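Local coordinates for uncharacterized NTF2-like protein (Burkholderia xenovorans LB400, PDB 3FGY) that is of unknown function but has the NTF2-like fold of the SnoaL-like family and pairs as a dimer, with an unidentified ligand bound, at residues A[75-79]-A[80-84]. Sequence-based numbering, arbitrary orientation.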
loop_
_atom_site.group_PDB
_atom_site.type_symbol
_atom_site.label_atom_id
_atom_site.label_comp_id
_atom_site.label_asym_id
_atom_site.label_seq_id
_atom_site.Cartn_x
_atom_site.Cartn_y
_atom_site.Cartn_z
ATOM N N PHE A 75 -11.134 6.316 1.138
ATOM C CA PHE A 75 -11.596 4.992 1.555
ATOM C C PHE A 75 -12.072 4.238 0.320
ATOM O O PHE A 75 -12.933 4.744 -0.424
ATOM C CB PHE A 75 -12.720 5.103 2.594
ATOM C CG PHE A 75 -12.286 5.742 3.854
ATOM C CD1 PHE A 75 -12.222 7.128 3.951
ATOM C CD2 PHE A 75 -11.868 4.984 4.930
ATOM C CE1 PHE A 75 -11.785 7.736 5.096
ATOM C CE2 PHE A 75 -11.430 5.599 6.076
ATOM C CZ PHE A 75 -11.384 6.965 6.162
ATOM N N VAL A 76 -11.523 3.047 0.116
ATOM C CA VAL A 76 -11.951 2.155 -0.941
ATOM C C VAL A 76 -12.383 0.855 -0.273
ATOM O O VAL A 76 -11.546 0.177 0.330
ATOM C CB VAL A 76 -10.838 1.884 -1.950
ATOM C CG1 VAL A 76 -11.374 0.985 -3.089
ATOM C CG2 VAL A 76 -10.284 3.210 -2.495
ATOM N N ALA A 77 -13.676 0.531 -0.393
ATOM C CA ALA A 77 -14.314 -0.523 0.384
ATOM C C ALA A 77 -15.023 -1.529 -0.539
ATOM O O ALA A 77 -15.754 -1.146 -1.455
ATOM C CB ALA A 77 -15.339 0.088 1.399
ATOM N N GLN A 78 -14.818 -2.810 -0.265
ATOM C CA GLN A 78 -15.508 -3.881 -0.962
ATOM C C GLN A 78 -15.523 -5.088 -0.028
ATOM O O GLN A 78 -14.512 -5.396 0.631
ATOM C CB GLN A 78 -14.813 -4.194 -2.296
ATOM C CG GLN A 78 -15.621 -5.119 -3.183
ATOM C CD GLN A 78 -15.009 -5.311 -4.560
ATOM O OE1 GLN A 78 -13.802 -5.239 -4.736
ATOM N NE2 GLN A 78 -15.867 -5.607 -5.546
ATOM N N GLY A 79 -16.683 -5.718 0.094
ATOM C CA GLY A 79 -16.806 -6.874 0.947
ATOM C C GLY A 79 -16.505 -6.491 2.383
ATOM O O GLY A 79 -17.032 -5.504 2.885
ATOM N N GLU A 80 -15.625 -7.259 3.017
ATOM C CA GLU A 80 -15.247 -7.011 4.408
ATOM C C GLU A 80 -14.002 -6.125 4.499
ATOM O O GLU A 80 -13.459 -5.918 5.578
ATOM C CB GLU A 80 -15.033 -8.335 5.161
ATOM C CG GLU A 80 -13.758 -9.104 4.827
ATOM C CD GLU A 80 -13.683 -10.466 5.514
ATOM O OE1 GLU A 80 -14.611 -10.818 6.269
ATOM O OE2 GLU A 80 -12.694 -11.186 5.282
ATOM N N ARG A 81 -13.553 -5.600 3.367
ATOM C CA ARG A 81 -12.302 -4.865 3.296
ATOM C C ARG A 81 -12.509 -3.364 3.135
ATOM O O ARG A 81 -13.405 -2.948 2.413
ATOM C CB ARG A 81 -11.472 -5.410 2.129
ATOM C CG ARG A 81 -11.224 -6.917 2.213
ATOM C CD ARG A 81 -10.050 -7.225 3.110
ATOM N NE ARG A 81 -8.757 -7.123 2.416
ATOM C CZ ARG A 81 -7.591 -6.904 3.032
ATOM N NH1 ARG A 81 -7.518 -6.714 4.339
ATOM N NH2 ARG A 81 -6.482 -6.845 2.327
ATOM N N VAL A 82 -11.695 -2.580 3.841
ATOM C CA VAL A 82 -11.619 -1.142 3.679
ATOM C C VAL A 82 -10.135 -0.818 3.549
ATOM O O VAL A 82 -9.353 -1.103 4.446
ATOM C CB VAL A 82 -12.225 -0.386 4.898
ATOM C CG1 VAL A 82 -12.185 1.088 4.670
ATOM C CG2 VAL A 82 -13.667 -0.818 5.125
ATOM N N LEU A 83 -9.740 -0.314 2.388
ATOM C CA LEU A 83 -8.387 0.151 2.201
ATOM C C LEU A 83 -8.402 1.661 2.303
ATOM O O LEU A 83 -9.200 2.342 1.640
ATOM C CB LEU A 83 -7.838 -0.342 0.873
ATOM C CG LEU A 83 -7.139 -1.696 0.984
ATOM C CD1 LEU A 83 -8.035 -2.828 1.516
ATOM C CD2 LEU A 83 -6.470 -2.045 -0.372
ATOM N N VAL A 84 -7.548 2.187 3.172
ATOM C CA VAL A 84 -7.442 3.605 3.434
ATOM C C VAL A 84 -6.152 4.101 2.779
ATOM O O VAL A 84 -5.066 3.596 3.094
ATOM C CB VAL A 84 -7.446 3.916 4.951
ATOM C CG1 VAL A 84 -7.523 5.417 5.157
ATOM C CG2 VAL A 84 -8.643 3.218 5.654
HETATM O O HOH W 1 -16.109 -3.020 3.527
#
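The carbonyl oxygen of R81 is gripped by two donors. The Q78 N-H reaches it with Q78 N 3.0 Å from R81 O. A water gives it a second hydrogen bond and also donates to G79 O, at 2.7 Å from that atom, so it ties the turn to the start of the returning strand. The CA-H of A77 adds a weaker contact to R81 O. R81 N returns a bond to Q78 O and closes a type II' turn, with G79 at its first corner in a positive-phi conformation (62°) and E80 at the second. Further along, V76 and L83 form another hydrogen-bonded pair; L83 N lies 2.8 Å from V76 O. F75 with V84 and A77 with V82 are the non-hydrogen-bonded pairs of this antiparallel hairpin.

On the face of F75, A77, V82 and V84, the F75 ring does most of the touching. Its CG stands anti to the carbonyl carbon (chi1 -64°), which turns one face of the ring to V84, with V84 CG1 over that face. F75 CE2 meets V84 CG2 at 3.7 Å. V82 CG1 approaches the ring edge in plane, 3.9 Å from F75 CD2.

That face packs against helix 5-20, where F75 and V82 touch V11. The other face meets the second subunit: L83 packs on its counterpart, R81 forms a salt bridge with E74 of that chain, and Q78 OE1 accepts a hydrogen bond from the backbone N of A77 of the second subunit. Strand 98-110 flanks strand 81-92; E80, modelled in two conformers, forms a salt bridge with its R110 in at least one.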